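Local coordinates for VWFA domain-containing protein (Bacteroides thetaiotaomicron, PDB 3IBS) that is of unknown function but carries a von Willebrand factor type A domain that binds magnesium, in a protein probably held in the cell membrane, at residues 17-21 with 22-26; 33-36 with 37-41. All coordinates share one frame; numbering follows the deposited sequence.

Contact 1 is the magnesium-binding loop that leaves strand 13-19, and contact 2 is the first part of helix 33-46, the next element of the beta-alpha-beta unit; their centres lie about 10 Å apart. Two probable backbone hydrogen bonds tie them together, from Leu34 N to Met24 O at 2.8 Å and from Arg33 N to Ala26 O at 3.0 Å, and Leu34 packs on Leu18 and Met24. Residues 33-36 also send a charge back towards the metal site: the nearest Arg33 side-chain atom is about 6 Å from the magnesium ion, and the guanidinium forms salt bridges with Asp28 and with Asp120, whose carboxylate accepts a hydrogen bond from Ser23.

Contact 1. Residues 17-21 with 22-26; sequences ALDIS and NSMLA. With MG (magnesium ion), chain I.
Beyond Asp19 the chain leaves the end of strand 13-19 and turns through Ile20 and Ser21 into a short 3-10 segment, 22-25, where Met24 N reaches back to Ser21 O (3.0 Å); the donor sits above the carbonyl plane, 43° out of it. The turn sets Ser21 OG and Ser23 OG side by side, 3.1 Å apart, both on magnesium at 2.2 Å for Ser21 OG and 2.1 Å for Ser23 OG. In each serine the hydroxyl lies between the backbone N and the carbonyl carbon (chi1 68° and 58°), which swings both oxygens to the metal. Four waters complete six-fold coordination. Asp19 works from the second shell. Its OD1 takes two bonds, one from Ser21 N that closes an Asx turn, the other from Ser21 OG at 2.7 Å on the syn lone pair; OD2 receives a metal-bound water and also pairs with Thr119. Over one face of the carboxylate, the doubly bent selenomethionine chain of Met24 passes obliquely, CG 3.3 Å from Asp19 O, and ends with CE against Leu18 CD1. This is the DxSxS sequence of the MIDAS site of von Willebrand factor A domains. Since the aspartate grips a serine ligand and a bound water instead of the ion, its charge probably polarises both, while the protein itself fills only two of the six sites.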
loop_
_atom_site.group_PDB
_atom_site.type_symbol
_atom_site.label_atom_id
_atom_site.label_comp_id
_atom_site.label_asym_id
_atom_site.label_seq_id
_atom_site.Cartn_x
_atom_site.Cartn_y
_atom_site.Cartn_z
ATOM N N ALA A 17 9.000 22.599 12.964
ATOM C CA ALA A 17 9.853 21.442 13.176
ATOM C C ALA A 17 9.202 20.306 12.404
ATOM O O ALA A 17 8.170 19.794 12.799
ATOM C CB ALA A 17 9.952 21.118 14.682
ATOM N N LEU A 18 9.793 19.954 11.274
ATOM C CA LEU A 18 9.152 19.036 10.341
ATOM C C LEU A 18 9.786 17.641 10.411
ATOM O O LEU A 18 10.984 17.468 10.186
ATOM C CB LEU A 18 9.240 19.607 8.920
ATOM C CG LEU A 18 8.768 18.741 7.742
ATOM C CD1 LEU A 18 7.274 18.347 7.883
ATOM C CD2 LEU A 18 9.024 19.501 6.414
ATOM N N ASP A 19 8.947 16.653 10.680
ATOM C CA ASP A 19 9.306 15.242 10.609
ATOM C C ASP A 19 9.625 14.892 9.160
ATOM O O ASP A 19 8.772 15.056 8.286
ATOM C CB ASP A 19 8.106 14.404 11.109
ATOM C CG ASP A 19 8.456 12.934 11.354
ATOM O OD1 ASP A 19 9.323 12.390 10.631
ATOM O OD2 ASP A 19 7.852 12.311 12.271
ATOM N N ILE A 20 10.859 14.438 8.900
ATOM C CA ILE A 20 11.241 13.930 7.583
ATOM C C ILE A 20 11.679 12.439 7.623
ATOM O O ILE A 20 12.401 11.957 6.740
ATOM C CB ILE A 20 12.321 14.809 6.891
ATOM C CG1 ILE A 20 13.667 14.773 7.651
ATOM C CG2 ILE A 20 11.773 16.243 6.669
ATOM C CD1 ILE A 20 14.921 15.206 6.778
ATOM N N SER A 21 11.249 11.710 8.641
ATOM C CA SER A 21 11.494 10.259 8.675
ATOM C C SER A 21 10.725 9.550 7.535
ATOM O O SER A 21 9.830 10.151 6.921
ATOM C CB SER A 21 11.109 9.670 10.029
ATOM O OG SER A 21 9.715 9.721 10.233
ATOM N N ASN A 22 11.098 8.292 7.265
ATOM C CA ASN A 22 10.541 7.491 6.164
ATOM C C ASN A 22 9.026 7.387 6.178
ATOM O O ASN A 22 8.394 7.370 5.125
ATOM C CB ASN A 22 11.153 6.068 6.171
ATOM C CG ASN A 22 12.642 6.081 5.876
ATOM O OD1 ASN A 22 13.124 6.955 5.156
ATOM N ND2 ASN A 22 13.376 5.112 6.429
ATOM N N SER A 23 8.444 7.334 7.375
ATOM C CA SER A 23 6.991 7.217 7.496
ATOM C C SER A 23 6.239 8.409 6.843
ATOM O O SER A 23 5.064 8.290 6.484
ATOM C CB SER A 23 6.597 7.081 8.972
ATOM O OG SER A 23 7.089 8.207 9.690
HETATM N N MSE A 24 6.913 9.547 6.702
HETATM C CA MSE A 24 6.316 10.730 6.080
HETATM C C MSE A 24 6.169 10.599 4.550
HETATM O O MSE A 24 5.531 11.438 3.895
HETATM C CB MSE A 24 7.082 12.008 6.476
HETATM C CG MSE A 24 7.117 12.232 8.011
HETATM SE SE MSE A 24 5.335 12.769 8.691
HETATM C CE MSE A 24 5.342 14.571 7.874
ATOM N N LEU A 25 6.707 9.524 3.990
ATOM C CA LEU A 25 6.480 9.217 2.574
ATOM C C LEU A 25 5.197 8.425 2.353
ATOM O O LEU A 25 4.804 8.204 1.210
ATOM C CB LEU A 25 7.684 8.491 1.953
ATOM C CG LEU A 25 8.997 9.296 1.886
ATOM C CD1 LEU A 25 10.061 8.585 1.020
ATOM C CD2 LEU A 25 8.738 10.708 1.357
ATOM N N ALA A 26 4.534 7.997 3.430
ATOM C CA ALA A 26 3.213 7.370 3.269
ATOM C C ALA A 26 2.287 8.333 2.509
ATOM O O ALA A 26 2.418 9.563 2.635
ATOM C CB ALA A 26 2.611 7.004 4.589
HETATM MG MG MG I . 8.527 8.194 11.191
HETATM O O HOH W 1 7.556 9.624 12.236
HETATM O O HOH W 2 9.515 6.771 10.051
HETATM O O HOH W 3 7.455 6.713 12.178
HETATM O O HOH W 4 10.087 8.046 12.591
#

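Contact 2. Residues 33-36 with 37-41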
loop_
_atom_site.group_PDB
_atom_site.type_symbol
_atom_site.label_atom_id
_atom_site.label_comp_id
_atom_site.label_asym_id
_atom_site.label_seq_id
_atom_site.Cartn_x
_atom_site.Cartn_y
_atom_site.Cartn_z
ATOM N N ARG A 33 2.437 12.508 3.134
ATOM C CA ARG A 33 2.436 13.227 4.393
ATOM C C ARG A 33 3.429 14.382 4.310
ATOM O O ARG A 33 3.122 15.497 4.711
ATOM C CB ARG A 33 2.790 12.306 5.559
ATOM C CG ARG A 33 1.741 11.219 5.833
ATOM C CD ARG A 33 2.137 10.375 7.006
ATOM N NE ARG A 33 1.216 9.244 7.169
ATOM C CZ ARG A 33 1.409 8.240 8.013
ATOM N NH1 ARG A 33 2.491 8.229 8.799
ATOM N NH2 ARG A 33 0.517 7.246 8.070
ATOM N N LEU A 34 4.622 14.106 3.793
ATOM C CA LEU A 34 5.659 15.125 3.725
ATOM C C LEU A 34 5.320 16.234 2.724
ATOM O O LEU A 34 5.514 17.420 3.014
ATOM C CB LEU A 34 7.010 14.496 3.351
ATOM C CG LEU A 34 8.195 15.447 3.254
ATOM C CD1 LEU A 34 8.338 16.365 4.496
ATOM C CD2 LEU A 34 9.485 14.663 3.006
ATOM N N GLU A 35 4.844 15.848 1.546
ATOM C CA GLU A 35 4.598 16.839 0.488
ATOM C C GLU A 35 3.393 17.736 0.833
ATOM O O GLU A 35 3.403 18.938 0.554
ATOM C CB GLU A 35 4.496 16.168 -0.887
ATOM C CG GLU A 35 4.765 17.079 -2.061
ATOM C CD GLU A 35 6.179 17.700 -2.047
ATOM O OE1 GLU A 35 6.317 18.785 -2.633
ATOM O OE2 GLU A 35 7.138 17.127 -1.451
ATOM N N LYS A 36 2.381 17.145 1.459
ATOM C CA LYS A 36 1.265 17.888 2.048
ATOM C C LYS A 36 1.764 18.851 3.133
ATOM O O LYS A 36 1.349 20.014 3.176
ATOM C CB LYS A 36 0.231 16.925 2.638
ATOM C CG LYS A 36 -0.921 17.606 3.454
ATOM C CD LYS A 36 -1.825 18.433 2.549
ATOM C CE LYS A 36 -2.976 19.091 3.319
ATOM N NZ LYS A 36 -4.027 19.602 2.350
ATOM N N ALA A 37 2.662 18.395 3.998
ATOM C CA ALA A 37 3.237 19.303 4.994
ATOM C C ALA A 37 3.937 20.497 4.335
ATOM O O ALA A 37 3.814 21.618 4.789
ATOM C CB ALA A 37 4.219 18.556 5.889
ATOM N N LYS A 38 4.693 20.253 3.279
ATOM C CA LYS A 38 5.395 21.340 2.601
ATOM C C LYS A 38 4.427 22.353 1.987
ATOM O O LYS A 38 4.598 23.564 2.115
ATOM C CB LYS A 38 6.380 20.771 1.552
ATOM C CG LYS A 38 7.567 20.092 2.209
ATOM C CD LYS A 38 8.304 19.114 1.308
ATOM C CE LYS A 38 9.025 19.777 0.163
ATOM N NZ LYS A 38 10.035 18.813 -0.349
ATOM N N ARG A 39 3.374 21.847 1.363
ATOM C CA ARG A 39 2.379 22.706 0.759
ATOM C C ARG A 39 1.659 23.542 1.806
ATOM O O ARG A 39 1.385 24.723 1.559
ATOM C CB ARG A 39 1.395 21.872 -0.071
ATOM C CG ARG A 39 2.099 21.266 -1.285
ATOM C CD ARG A 39 1.132 20.454 -2.115
ATOM N NE ARG A 39 1.834 19.881 -3.248
ATOM C CZ ARG A 39 1.261 19.152 -4.195
ATOM N NH1 ARG A 39 -0.043 18.881 -4.143
ATOM N NH2 ARG A 39 2.008 18.688 -5.176
ATOM N N LEU A 40 1.391 22.948 2.976
ATOM C CA LEU A 40 0.791 23.671 4.097
ATOM C C LEU A 40 1.736 24.767 4.614
ATOM O O LEU A 40 1.293 25.877 4.913
ATOM C CB LEU A 40 0.449 22.717 5.256
ATOM C CG LEU A 40 -0.224 23.298 6.522
ATOM C CD1 LEU A 40 -1.040 22.198 7.230
ATOM C CD2 LEU A 40 0.766 23.919 7.514
ATOM N N ILE A 41 3.024 24.433 4.744
ATOM C CA ILE A 41 4.010 25.403 5.236
ATOM C C ILE A 41 4.145 26.606 4.287
ATOM O O ILE A 41 4.240 27.751 4.716
ATOM C CB ILE A 41 5.383 24.750 5.449
ATOM C CG1 ILE A 41 5.315 23.733 6.613
ATOM C CG2 ILE A 41 6.464 25.833 5.730
ATOM C CD1 ILE A 41 6.458 22.703 6.567
HETATM O O HOH W 5 4.383 19.951 -4.145
#
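Successive i to i+4 backbone bonds run through the first turns of helix 33-46: Ala37 N to Arg33 O, Lys38 N to Leu34 O, Arg39 N to Glu35 O, and Leu40 N to Lys36 O, the last at 2.9 Å. Charged groups meet on the outward side. Glu35 and Lys38 form a salt bridge, long at 3.5 Å between Glu35 OE2 and Lys38 NZ; the glutamate chain bends at chi2 (60°), bringing its carboxylate over the lysine's CD and CE. Lys38 NZ has a stronger partner in Ile82 O. With an alanine here, Glu35 OE2 would probably lose its nearby positive charge and Ile82 O its ammonium donor. The other carboxylate oxygen, Glu35 OE1, reaches Arg39 through one water, which donates to OE1 and accepts from Arg39 NE, each at 2.7 Å. That water lies at the guanidinium edge, in its plane. Lys36 points its ammonium elsewhere, to Ser198 O, whereas Arg33 runs out nearly straight, and besides its aspartate partners its NH1 also bonds Thr174 OG1. As the crossover helix between parallel strands 13-19 and 52-58, this segment turns its apolar side to the sheet: Ala37 and Ile41 pack on Leu18 and Ile118, and Leu40 on Val195. Packing within the helix is slighter: Arg39 CG rests 3.2 Å from Glu35 O, and Leu34 CG lies 4.2 Å from the aliphatic CD of Lys38 as the two chains pass at a slant.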